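PDB 4ZOH: putative oxidoreductase molybdopterin-binding subunit from Sulfolobus tokodaii, which probably acts as the catalytic subunit of a xanthine oxidase-family molybdenum hydroxylase, binding the molybdenum cofactor with its pterin cytosine dinucleotide. Local coordinates for residues E166-L171 and W241-T246; Y182-S187 and G216-A221. All blocks are in the same frame, centred on the assembly; numbering follows the deposited sequence.

Contact 1 of 2, residues E166-L171 and W241-T246; sequences ETRGAL and WVPTRT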
ATOM      1  N   GLU A 166       2.236  -4.554 -20.481  1.00 16.73           N
ATOM      2  CA  GLU A 166       1.979  -3.470 -19.514  1.00 17.41           C
ATOM      3  C   GLU A 166       2.666  -2.177 -20.012  1.00 17.77           C
ATOM      4  O   GLU A 166       3.917  -2.130 -20.228  1.00 17.34           O
ATOM      5  CB  GLU A 166       2.510  -3.776 -18.073  1.00 17.17           C
ATOM      6  CG  GLU A 166       2.073  -2.720 -17.033  1.00 16.24           C
ATOM      7  CD  GLU A 166       3.068  -2.498 -15.904  1.00 19.07           C
ATOM      8  OE1 GLU A 166       2.695  -1.875 -14.875  1.00 20.21           O
ATOM      9  OE2 GLU A 166       4.253  -2.928 -15.985  1.00 17.33           O
ATOM     10  N   THR A 167       1.867  -1.128 -20.140  1.00 17.65           N
ATOM     11  CA  THR A 167       2.391   0.253 -20.396  1.00 17.82           C
ATOM     12  C   THR A 167       3.224   0.780 -19.261  1.00 18.03           C
ATOM     13  O   THR A 167       3.368   0.127 -18.240  1.00 17.18           O
ATOM     14  CB  THR A 167       1.293   1.268 -20.628  1.00 18.35           C
ATOM     15  OG1 THR A 167       0.529   1.411 -19.434  1.00 19.90           O
ATOM     16  CG2 THR A 167       0.327   0.819 -21.776  1.00 15.85           C
ATOM     17  N   ARG A 168       3.876   1.923 -19.511  1.00 17.27           N
ATOM     18  CA  ARG A 168       4.478   2.732 -18.444  1.00 17.50           C
ATOM     19  C   ARG A 168       3.411   2.959 -17.401  1.00 15.33           C
ATOM     20  O   ARG A 168       2.207   2.753 -17.657  1.00 13.75           O
ATOM     21  CB  ARG A 168       4.931   4.117 -19.032  1.00 17.96           C
ATOM     22  CG  ARG A 168       6.080   3.959 -20.040  1.00 16.70           C
ATOM     23  CD  ARG A 168       6.225   5.209 -20.934  1.00 16.02           C
ATOM     24  NE  ARG A 168       4.953   5.550 -21.548  1.00 18.47           N
ATOM     25  CZ  ARG A 168       4.616   6.751 -22.020  1.00 18.85           C
ATOM     26  NH1 ARG A 168       3.392   6.898 -22.514  1.00 15.62           N
ATOM     27  NH2 ARG A 168       5.517   7.759 -22.037  1.00 17.69           N
ATOM     28  N   GLY A 169       3.828   3.461 -16.245  1.00 16.85           N
ATOM     29  CA  GLY A 169       2.828   3.859 -15.220  1.00 15.51           C
ATOM     30  C   GLY A 169       3.614   4.186 -13.990  1.00 16.50           C
ATOM     31  O   GLY A 169       4.764   3.684 -13.801  1.00 18.44           O
ATOM     32  N   ALA A 170       3.015   4.980 -13.117  1.00 17.05           N
ATOM     33  CA  ALA A 170       3.769   5.441 -11.960  1.00 16.84           C
ATOM     34  C   ALA A 170       2.834   5.977 -10.898  1.00 17.39           C
ATOM     35  O   ALA A 170       1.646   6.303 -11.182  1.00 16.08           O
ATOM     36  CB  ALA A 170       4.777   6.519 -12.351  1.00 16.87           C
ATOM     37  N   LEU A 171       3.376   5.966  -9.677  1.00 16.43           N
ATOM     38  CA  LEU A 171       2.646   6.376  -8.498  1.00 19.70           C
ATOM     39  C   LEU A 171       3.604   7.156  -7.605  1.00 18.55           C
ATOM     40  O   LEU A 171       4.624   6.607  -7.198  1.00 19.04           O
ATOM     41  CB  LEU A 171       2.086   5.160  -7.709  1.00 17.90           C
ATOM     42  CG  LEU A 171       1.383   5.443  -6.380  1.00 18.81           C
ATOM     43  CD1 LEU A 171       0.132   6.358  -6.506  1.00 15.22           C
ATOM     44  CD2 LEU A 171       1.031   4.099  -5.674  1.00 18.26           C
ATOM     45  N   TRP A 241      -0.389   7.724 -12.280  1.00 17.24           N
ATOM     46  CA  TRP A 241      -0.479   7.986 -13.686  1.00 17.87           C
ATOM     47  C   TRP A 241      -0.460   6.631 -14.457  1.00 19.28           C
ATOM     48  O   TRP A 241       0.516   5.835 -14.293  1.00 17.63           O
ATOM     49  CB  TRP A 241       0.753   8.788 -14.113  1.00 16.05           C
ATOM     50  CG  TRP A 241       0.897   8.782 -15.646  1.00 17.70           C
ATOM     51  CD1 TRP A 241       0.004   9.248 -16.550  1.00 17.38           C
ATOM     52  CD2 TRP A 241       1.973   8.206 -16.420  1.00 17.23           C
ATOM     53  NE1 TRP A 241       0.493   9.065 -17.853  1.00 16.46           N
ATOM     54  CE2 TRP A 241       1.697   8.447 -17.785  1.00 16.65           C
ATOM     55  CE3 TRP A 241       3.172   7.562 -16.088  1.00 17.04           C
ATOM     56  CZ2 TRP A 241       2.573   8.014 -18.840  1.00 17.15           C
ATOM     57  CZ3 TRP A 241       4.068   7.195 -17.134  1.00 16.37           C
ATOM     58  CH2 TRP A 241       3.738   7.404 -18.487  1.00 15.95           C
ATOM     59  N   VAL A 242      -1.478   6.382 -15.287  1.00 19.72           N
ATOM     60  CA  VAL A 242      -1.429   5.220 -16.203  1.00 19.29           C
ATOM     61  C   VAL A 242      -1.960   5.658 -17.572  1.00 18.20           C
ATOM     62  O   VAL A 242      -3.107   5.956 -17.693  1.00 16.98           O
ATOM     63  CB  VAL A 242      -2.214   3.996 -15.703  1.00 20.38           C
ATOM     64  CG1 VAL A 242      -2.076   2.812 -16.688  1.00 19.46           C
ATOM     65  CG2 VAL A 242      -1.759   3.593 -14.308  1.00 18.48           C
ATOM     66  N   PRO A 243      -1.106   5.693 -18.596  1.00 18.58           N
ATOM     67  CA  PRO A 243      -1.555   6.042 -19.964  1.00 21.31           C
ATOM     68  C   PRO A 243      -2.495   4.996 -20.549  1.00 20.26           C
ATOM     69  O   PRO A 243      -2.427   3.787 -20.165  1.00 20.75           O
ATOM     70  CB  PRO A 243      -0.238   6.104 -20.758  1.00 19.33           C
ATOM     71  CG  PRO A 243       0.609   5.099 -20.025  1.00 20.10           C
ATOM     72  CD  PRO A 243       0.293   5.239 -18.585  1.00 18.61           C
ATOM     73  N   THR A 244      -3.382   5.423 -21.430  1.00 18.63           N
ATOM     74  CA  THR A 244      -4.085   4.436 -22.260  1.00 20.91           C
ATOM     75  C   THR A 244      -3.091   3.803 -23.262  1.00 22.56           C
ATOM     76  O   THR A 244      -1.943   4.306 -23.483  1.00 22.13           O
ATOM     77  CB  THR A 244      -5.214   5.074 -23.050  1.00 21.69           C
ATOM     78  OG1 THR A 244      -4.622   5.888 -24.058  1.00 21.49           O
ATOM     79  CG2 THR A 244      -6.162   5.930 -22.115  1.00 21.85           C
ATOM     80  N   ARG A 245      -3.490   2.703 -23.878  1.00 22.34           N
ATOM     81  CA  ARG A 245      -2.555   2.028 -24.831  1.00 21.47           C
ATOM     82  C   ARG A 245      -2.398   2.918 -26.107  1.00 20.47           C
ATOM     83  O   ARG A 245      -1.325   2.962 -26.696  1.00 21.64           O
ATOM     84  CB  ARG A 245      -3.077   0.598 -25.202  1.00 19.66           C
ATOM     85  CG  ARG A 245      -2.300  -0.116 -26.312  1.00 18.18           C
ATOM     86  CD  ARG A 245      -0.813  -0.264 -26.018  1.00 17.88           C
ATOM     87  NE  ARG A 245      -0.738  -1.134 -24.853  1.00 17.63           N
ATOM     88  CZ  ARG A 245       0.357  -1.698 -24.357  1.00 20.17           C
ATOM     89  NH1 ARG A 245       1.562  -1.404 -24.870  1.00 17.18           N
ATOM     90  NH2 ARG A 245       0.246  -2.513 -23.286  1.00 17.63           N
ATOM     91  N   THR A 246      -3.466   3.594 -26.528  1.00 21.45           N
ATOM     92  CA  THR A 246      -3.329   4.637 -27.615  1.00 21.85           C
ATOM     93  C   THR A 246      -2.218   5.640 -27.280  1.00 19.97           C
ATOM     94  O   THR A 246      -1.270   5.846 -28.071  1.00 21.13           O
ATOM     95  CB  THR A 246      -4.655   5.305 -27.975  1.00 22.00           C
ATOM     96  OG1 THR A 246      -5.577   4.280 -28.357  1.00 20.63           O
ATOM     97  CG2 THR A 246      -4.521   6.326 -29.132  1.00 21.82           C
TER
HETATM   98  O   HOH W   1      -2.466   0.988 -19.584  1.00 27.85           O

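Contact 2 of 2, residues Y182-S187 and G216-A221; sequences YSSTQS and GSKIIA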
ATOM      1  N   TYR A 182       6.833   4.956  -7.345  1.00 21.36           N
ATOM      2  CA  TYR A 182       6.758   3.586  -7.900  1.00 19.62           C
ATOM      3  C   TYR A 182       6.639   3.753  -9.401  1.00 18.55           C
ATOM      4  O   TYR A 182       5.900   4.608  -9.842  1.00 17.07           O
ATOM      5  CB  TYR A 182       5.537   2.821  -7.432  1.00 18.93           C
ATOM      6  CG  TYR A 182       5.354   2.656  -5.940  1.00 22.36           C
ATOM      7  CD1 TYR A 182       5.622   1.410  -5.323  1.00 23.94           C
ATOM      8  CD2 TYR A 182       4.875   3.713  -5.158  1.00 22.16           C
ATOM      9  CE1 TYR A 182       5.373   1.229  -3.975  1.00 26.76           C
ATOM     10  CE2 TYR A 182       4.648   3.537  -3.801  1.00 27.86           C
ATOM     11  CZ  TYR A 182       4.907   2.305  -3.241  1.00 28.26           C
ATOM     12  OH  TYR A 182       4.719   2.177  -1.921  1.00 34.50           O
ATOM     13  N   SER A 183       7.306   2.923 -10.174  1.00 15.58           N
ATOM     14  CA  SER A 183       7.218   3.112 -11.588  1.00 17.61           C
ATOM     15  C   SER A 183       7.456   1.807 -12.310  1.00 17.56           C
ATOM     16  O   SER A 183       8.319   0.975 -11.881  1.00 18.32           O
ATOM     17  CB  SER A 183       8.269   4.157 -12.071  1.00 17.35           C
ATOM     18  OG  SER A 183       8.127   4.439 -13.478  1.00 20.72           O
ATOM     19  N   SER A 184       6.775   1.683 -13.435  1.00 16.92           N
ATOM     20  CA  SER A 184       7.009   0.573 -14.329  1.00 17.73           C
ATOM     21  C   SER A 184       8.267   0.949 -15.083  1.00 17.60           C
ATOM     22  O   SER A 184       8.224   1.581 -16.128  1.00 18.26           O
ATOM     23  CB  SER A 184       5.794   0.313 -15.256  1.00 17.10           C
ATOM     24  OG  SER A 184       6.039  -0.829 -16.078  1.00 16.40           O
ATOM     25  N   THR A 185       9.391   0.668 -14.476  1.00 18.06           N
ATOM     26  CA  THR A 185      10.650   1.134 -15.026  1.00 19.08           C
ATOM     27  C   THR A 185      11.618  -0.057 -15.144  1.00 18.58           C
ATOM     28  O   THR A 185      11.342  -1.102 -14.523  1.00 20.04           O
ATOM     29  CB  THR A 185      11.273   2.232 -14.117  1.00 17.73           C
ATOM     30  OG1 THR A 185      12.428   2.765 -14.745  1.00 19.45           O
ATOM     31  CG2 THR A 185      11.651   1.702 -12.747  1.00 16.10           C
ATOM     32  N   GLN A 186      12.751   0.124 -15.842  1.00 17.74           N
ATOM     33  CA  GLN A 186      13.787  -0.954 -15.951  1.00 16.19           C
ATOM     34  C   GLN A 186      14.834  -0.956 -14.833  1.00 18.44           C
ATOM     35  O   GLN A 186      15.652  -1.874 -14.721  1.00 15.15           O
ATOM     36  CB  GLN A 186      14.448  -0.992 -17.337  1.00 16.02           C
ATOM     37  CG  GLN A 186      13.436  -1.302 -18.415  1.00 16.17           C
ATOM     38  CD  GLN A 186      14.038  -1.452 -19.799  1.00 16.41           C
ATOM     39  OE1 GLN A 186      13.417  -1.042 -20.790  1.00 18.51           O
ATOM     40  NE2 GLN A 186      15.229  -1.984 -19.875  1.00 15.32           N
ATOM     41  N   SER A 187      14.790   0.058 -13.964  1.00 17.33           N
ATOM     42  CA  SER A 187      15.748   0.123 -12.880  1.00 19.21           C
ATOM     43  C   SER A 187      15.278   1.141 -11.870  1.00 20.94           C
ATOM     44  O   SER A 187      15.231   2.319 -12.205  1.00 22.09           O
ATOM     45  CB  SER A 187      17.135   0.600 -13.387  1.00 18.46           C
ATOM     46  OG  SER A 187      18.071   0.694 -12.312  1.00 15.98           O
ATOM     47  N   GLY A 216      13.240  -2.225 -23.620  1.00 22.03           N
ATOM     48  CA  GLY A 216      14.094  -1.087 -23.797  1.00 22.78           C
ATOM     49  C   GLY A 216      13.272   0.177 -23.611  1.00 21.50           C
ATOM     50  O   GLY A 216      13.805   1.150 -23.259  1.00 23.52           O
ATOM     51  N   SER A 217      11.958   0.103 -23.773  1.00 23.07           N
ATOM     52  CA  SER A 217      11.080   1.240 -23.664  1.00 20.30           C
ATOM     53  C   SER A 217      10.993   1.950 -22.294  1.00 21.90           C
ATOM     54  O   SER A 217      10.387   3.024 -22.260  1.00 19.97           O
ATOM     55  CB  SER A 217       9.691   0.887 -24.167  1.00 18.65           C
ATOM     56  OG  SER A 217       8.983   0.207 -23.175  1.00 17.02           O
ATOM     57  N   LYS A 218      11.540   1.352 -21.206  1.00 21.52           N
ATOM     58  CA  LYS A 218      11.384   1.848 -19.828  1.00 18.59           C
ATOM     59  C   LYS A 218      12.770   2.106 -19.155  1.00 19.94           C
ATOM     60  O   LYS A 218      12.898   2.227 -17.916  1.00 19.60           O
ATOM     61  CB  LYS A 218      10.480   0.913 -18.975  1.00 19.03           C
ATOM     62  CG  LYS A 218       9.013   0.853 -19.473  1.00 22.51           C
ATOM     63  CD  LYS A 218       8.179  -0.283 -18.828  1.00 21.32           C
ATOM     64  CE  LYS A 218       6.836  -0.409 -19.512  1.00 18.13           C
ATOM     65  NZ  LYS A 218       5.976  -1.437 -18.789  1.00 18.08           N
ATOM     66  N   ILE A 219      13.820   2.133 -19.975  1.00 17.14           N
ATOM     67  CA  ILE A 219      15.127   2.561 -19.456  1.00 20.32           C
ATOM     68  C   ILE A 219      15.101   4.041 -19.015  1.00 20.63           C
ATOM     69  O   ILE A 219      15.414   4.367 -17.864  1.00 17.92           O
ATOM     70  CB  ILE A 219      16.247   2.407 -20.509  1.00 21.55           C
ATOM     71  CG1 ILE A 219      16.356   0.942 -20.958  1.00 18.52           C
ATOM     72  CG2 ILE A 219      17.578   2.962 -19.928  1.00 20.91           C
ATOM     73  CD1 ILE A 219      17.442   0.760 -22.063  1.00 21.75           C
ATOM     74  N   ILE A 220      14.675   4.908 -19.943  1.00 19.38           N
ATOM     75  CA  ILE A 220      14.715   6.334 -19.697  1.00 21.93           C
ATOM     76  C   ILE A 220      13.598   6.702 -18.724  1.00 23.78           C
ATOM     77  O   ILE A 220      12.617   5.931 -18.559  1.00 21.51           O
ATOM     78  CB  ILE A 220      14.548   7.124 -21.033  1.00 21.35           C
ATOM     79  CG1 ILE A 220      13.140   6.970 -21.659  1.00 18.94           C
ATOM     80  CG2 ILE A 220      15.668   6.712 -21.985  1.00 20.61           C
ATOM     81  CD1 ILE A 220      12.930   7.874 -22.870  1.00 21.42           C
ATOM     82  N   ALA A 221      13.748   7.857 -18.073  1.00 22.47           N
ATOM     83  CA  ALA A 221      12.587   8.499 -17.415  1.00 19.26           C
ATOM     84  C   ALA A 221      11.866   9.244 -18.486  1.00 19.92           C
ATOM     85  O   ALA A 221      12.483  10.025 -19.215  1.00 19.78           O
ATOM     86  CB  ALA A 221      13.039   9.465 -16.309  1.00 18.80           C
TER
HETATM   87  O   HOH W   2      15.347   2.683 -15.637  1.00 24.82           O
HETATM   88  O   HOH W   3      11.818   4.946 -15.898  1.00 25.14           O

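Contact 1 of 2, residues E166-L171 and W241-T246
Ala170 and Trp241 form an antiparallel hydrogen-bonded pair, the one beta bridge between 166-171 and 241-246. Trp241 N donates to Ala170 O over 2.7 Å, and Ala170 N returns a bond to Trp241 O at 2.9 Å. Beyond the bridge Gly169 takes over: its CA lies 3.2 Å from Trp241 O, a CA-H...O contact.

Contacts between flat groups come next. Trp241 has CG anti to its backbone N (chi1 165°), and its indole ends at the Arg168 guanidinium, with CH2 3.7 Å above the guanidinium plane and over its centre. The two planes stand 82° apart, so the indole meets the cationic face with its edge rather than offering its own face in a cation-pi stack. Salt bridges from NE to Glu248 and from NH2 to Glu224 hold the guanidinium of Arg168. Pro243 CD sits over one face of the indole, toward its rim, and packs against Arg168 O. A second guanidinium, that of Arg245, carries the methyl of Thr167 on one face, CG2 standing 3.5 Å above its plane, over the centre; Pro164 O and the backbone of another protein chain bind its NH groups.

Polar atoms of the loop are paired as well. Thr167 OG1 donates to a lone pair of Arg168 O at 2.8 Å, and a water bridges the segments by donating to Thr167 OG1 at 3.0 Å and to Pro243 O at 2.9 Å.

The whole is a short antiparallel strand pairing, 170-174 beside 239-241 in a mixed sheet, that gives way to side-chain packing where 241-246 leaves the sheet and Thr244 N-caps helix 245-251, within the molybdopterin-binding region.

Contact 2 of 2, residues Y182-S187 and G216-A221
Gln186 reaches over the type I turn from Gly216 to Ile219 and turns its amide so that the two ends do different work. CG lies beside the backbone N, anti to the carbonyl carbon (chi1 -62°), and the extended chain beyond it delivers OE1 to the backbone N-H groups of the turn. Lys218 N donates to Gln186 OE1 at 3.1 Å, 25° from the amide plane, while Gly216 N adds a weak, bent bond. The NE2 end crosses the Ile219 side chain at an oblique angle, 3.3 Å from CG1, and spends its polarity on Thr481 O.

Lys218 runs roughly at right angles to Gln186, extended past the carbonyl of Ser184, with CD 3.3 Å from Ser184 O. Its NZ donates to Ser184 OG at 2.8 Å and also to the carbonyls of Glu166 and Gly213, so several oxygens grip the buried ammonium group. The backbones also meet directly: Gln186 N donates to Lys218 O at 3.0 Å.

An alanine in place of Gln186 takes away the amide and would probably leave Lys218 N and Thr481 O without these partners and the turn, whose Gly216 touches the pterin cytosine dinucleotide, less firmly held.

Strand 179-183 ends within 182-187, just before the touching residues, and Ser187 N-caps the helix 188-199 that follows it. On the other side 216-221 leads into helix 223-235, with Ile220 resting on helix 288-304 and Ala221 on helix 188-199.

How the contacts relate
Both contacts are buried and draw on the same mixed sheet, in which strands 170-174 and 179-183 are neighbours, and their centres lie 11 Å apart. Contact 1 works by strand pairing and by apolar atoms set against guanidinium groups, and its outer end reaches another protein chain. Contact 2, nearer the middle of the chain and touched by no other subunit, relies on an amide that accepts from N-H groups of a turn beside the cofactor and on a buried lysine held by several oxygens. Glu166 joins them: its carboxylate probably bonds Ser184, the residue that also receives the lysine of contact 2. Contacts on one sheet thus differ, from strand pairing to side-chain-to-backbone bonding near a cofactor.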